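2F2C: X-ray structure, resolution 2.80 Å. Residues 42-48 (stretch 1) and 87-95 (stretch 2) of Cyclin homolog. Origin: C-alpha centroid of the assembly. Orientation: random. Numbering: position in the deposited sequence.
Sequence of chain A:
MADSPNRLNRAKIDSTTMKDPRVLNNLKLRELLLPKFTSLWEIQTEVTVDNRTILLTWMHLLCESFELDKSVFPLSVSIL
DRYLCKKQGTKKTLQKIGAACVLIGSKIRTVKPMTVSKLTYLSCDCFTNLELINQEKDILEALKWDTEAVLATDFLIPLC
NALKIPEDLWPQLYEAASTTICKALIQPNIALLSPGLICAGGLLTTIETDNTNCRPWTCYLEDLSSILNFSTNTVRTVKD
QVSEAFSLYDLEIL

Stretch 1 (42-48) EIQTEVT
Stretch 2, residues 87-95: KQGTKKTLQ

Two segments without regular secondary structure across most of the contact lie side by side with no backbone-to-backbone hydrogen bond between them; the one bond assigned across the contact, Lys91 N to Glu46 OE2, is weak, 2.8 Å long with an N-H...O angle of 137°. The register is nonetheless regular. CA of Gln44 lies 6.4 Å from CA of Gln88, CA of Glu46 5.9 Å from CA of Thr90, and CA of Val47 5.4 Å from CA of Lys91, so residue numbers rise together and the segments run in the same direction, converging slightly. Together they bury 485 Å².

Residues 88-90 are extended (phi/psi -100/146, -114/145 and -115/145), whereas Lys91 (-48/-38) and Lys92 (-81/7) lie within a turn closed by the hydrogen bond from Thr93 N to Thr90 O, 2.8 Å. Thr93 takes the N-cap position of the helix containing Leu94 and Gln95. Stretch 1 bends at Thr45 (-97/-41) and again at Glu46 (-97/-94), then Val47 (-35/137) leads to Thr48, which, with chi1 78° (p), caps a backbone N just beyond the stretch through its side chain.

Glu46 points its CA-to-CB bond toward stretch 2. With chi1 and chi2 both t, its extended chain carries the carboxylate to the turn, where OE2 accepts from Lys91 N and OE1 lies 3.3 Å from Thr90 CB. Val47 CG1 (chi1 -48°, m) packs against the backbone, 3.4 Å from Lys91 N and 3.7 Å from Gly89 O, and its apolar side-chain pairing is with Leu94, CG1 to CG 3.9 Å.

At the other end, Gln44 (m, m) and Gln88 (t, p) bring their side-chain ends across from sideways CA-to-CB bonds. Both terminal amides are probably turned over in the model, so the polar partners there remain open. Gly89 has no side chain; an ideal CB would lie 4.1 Å from Val47 CG1.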

# COMPACT_ATOMS: atom_id res chain seq x y z
N GLU A 42 -21.72 -17.73 9.41
CA GLU A 42 -22.46 -18.42 10.49
C GLU A 42 -23.37 -17.53 11.33
O GLU A 42 -24.40 -17.99 11.81
CB GLU A 42 -21.49 -19.17 11.38
N ILE A 43 -23.00 -16.26 11.49
CA ILE A 43 -23.75 -15.28 12.28
C ILE A 43 -25.04 -14.82 11.60
O ILE A 43 -25.75 -13.96 12.13
CB ILE A 43 -22.81 -14.06 12.57
CG1 ILE A 43 -21.81 -14.43 13.67
CG2 ILE A 43 -23.60 -12.81 12.98
CD1 ILE A 43 -20.42 -13.88 13.44
N GLN A 44 -25.34 -15.39 10.44
CA GLN A 44 -26.44 -14.89 9.61
C GLN A 44 -27.74 -15.65 9.79
O GLN A 44 -27.73 -16.88 9.90
CB GLN A 44 -26.04 -14.86 8.13
CG GLN A 44 -25.01 -13.79 7.78
CD GLN A 44 -25.47 -12.38 8.10
OE1 GLN A 44 -24.67 -11.54 8.51
NE2 GLN A 44 -26.77 -12.11 7.93
N THR A 45 -28.85 -14.92 9.81
CA THR A 45 -30.17 -15.51 10.04
C THR A 45 -30.89 -15.78 8.73
O THR A 45 -31.54 -16.81 8.56
CB THR A 45 -31.03 -14.59 10.94
OG1 THR A 45 -30.25 -14.14 12.05
CG2 THR A 45 -32.18 -15.36 11.59
N GLU A 46 -30.78 -14.83 7.81
CA GLU A 46 -31.47 -14.88 6.53
C GLU A 46 -30.54 -15.44 5.45
O GLU A 46 -30.41 -16.65 5.30
CB GLU A 46 -31.98 -13.48 6.19
CG GLU A 46 -32.89 -13.39 4.98
CD GLU A 46 -33.54 -12.02 4.87
OE1 GLU A 46 -33.62 -11.33 5.91
OE2 GLU A 46 -33.96 -11.64 3.76
N VAL A 47 -29.87 -14.54 4.72
CA VAL A 47 -28.95 -14.90 3.64
C VAL A 47 -28.15 -16.18 3.93
O VAL A 47 -27.69 -16.39 5.06
CB VAL A 47 -27.98 -13.71 3.34
CG1 VAL A 47 -28.76 -12.41 3.20
CG2 VAL A 47 -26.92 -13.55 4.43
N THR A 48 -28.01 -17.03 2.92
CA THR A 48 -27.19 -18.24 3.07
C THR A 48 -25.98 -18.24 2.14
O THR A 48 -25.68 -17.24 1.48
CB THR A 48 -28.01 -19.55 2.88
OG1 THR A 48 -28.23 -19.77 1.48
CG2 THR A 48 -29.42 -19.44 3.48
N LYS A 87 -22.14 -7.14 11.22
CA LYS A 87 -23.52 -6.67 11.10
C LYS A 87 -24.37 -7.73 10.39
O LYS A 87 -23.84 -8.73 9.93
CB LYS A 87 -23.60 -5.30 10.39
CG LYS A 87 -22.87 -4.15 11.10
CD LYS A 87 -23.60 -3.60 12.32
CE LYS A 87 -22.86 -2.38 12.88
NZ LYS A 87 -23.49 -1.80 14.10
N GLN A 88 -25.68 -7.51 10.32
CA GLN A 88 -26.57 -8.50 9.72
C GLN A 88 -26.94 -8.12 8.28
O GLN A 88 -27.06 -6.94 7.95
CB GLN A 88 -27.82 -8.66 10.57
CG GLN A 88 -28.59 -9.97 10.37
CD GLN A 88 -28.03 -11.15 11.16
OE1 GLN A 88 -27.35 -10.97 12.18
NE2 GLN A 88 -28.35 -12.36 10.71
N GLY A 89 -27.11 -9.13 7.43
CA GLY A 89 -27.58 -8.91 6.06
C GLY A 89 -28.94 -9.51 5.81
O GLY A 89 -29.28 -10.57 6.36
N THR A 90 -29.74 -8.84 4.99
CA THR A 90 -31.01 -9.39 4.53
C THR A 90 -30.94 -9.62 3.03
O THR A 90 -30.31 -8.84 2.31
CB THR A 90 -32.22 -8.47 4.91
OG1 THR A 90 -32.46 -7.49 3.89
CG2 THR A 90 -31.94 -7.63 6.17
N LYS A 91 -31.59 -10.68 2.55
CA LYS A 91 -31.64 -11.01 1.12
C LYS A 91 -32.00 -9.81 0.25
O LYS A 91 -31.44 -9.65 -0.83
CB LYS A 91 -32.62 -12.17 0.85
CG LYS A 91 -32.07 -13.56 1.22
CD LYS A 91 -33.06 -14.67 0.90
CE LYS A 91 -32.58 -16.02 1.43
NZ LYS A 91 -33.72 -17.00 1.56
N LYS A 92 -32.91 -8.97 0.74
CA LYS A 92 -33.38 -7.80 0.01
C LYS A 92 -32.44 -6.59 0.11
O LYS A 92 -32.77 -5.50 -0.35
CB LYS A 92 -34.81 -7.43 0.47
N THR A 93 -31.27 -6.79 0.71
CA THR A 93 -30.26 -5.74 0.81
C THR A 93 -28.82 -6.23 0.50
O THR A 93 -27.86 -5.44 0.49
CB THR A 93 -30.37 -5.00 2.19
OG1 THR A 93 -29.52 -3.84 2.19
CG2 THR A 93 -29.83 -5.83 3.36
N LEU A 94 -28.69 -7.53 0.24
CA LEU A 94 -27.40 -8.17 0.01
C LEU A 94 -26.65 -7.52 -1.12
O LEU A 94 -25.44 -7.35 -1.05
CB LEU A 94 -27.59 -9.64 -0.33
CG LEU A 94 -26.76 -10.70 0.38
CD1 LEU A 94 -26.89 -12.01 -0.37
CD2 LEU A 94 -25.30 -10.33 0.55
N GLN A 95 -27.38 -7.14 -2.16
CA GLN A 95 -26.77 -6.53 -3.33
C GLN A 95 -26.13 -5.19 -3.00
O GLN A 95 -25.04 -4.88 -3.47
CB GLN A 95 -27.80 -6.39 -4.45
CG GLN A 95 -27.17 -6.07 -5.80
CD GLN A 95 -28.10 -6.28 -6.97
OE1 GLN A 95 -27.63 -6.38 -8.11
NE2 GLN A 95 -29.41 -6.35 -6.72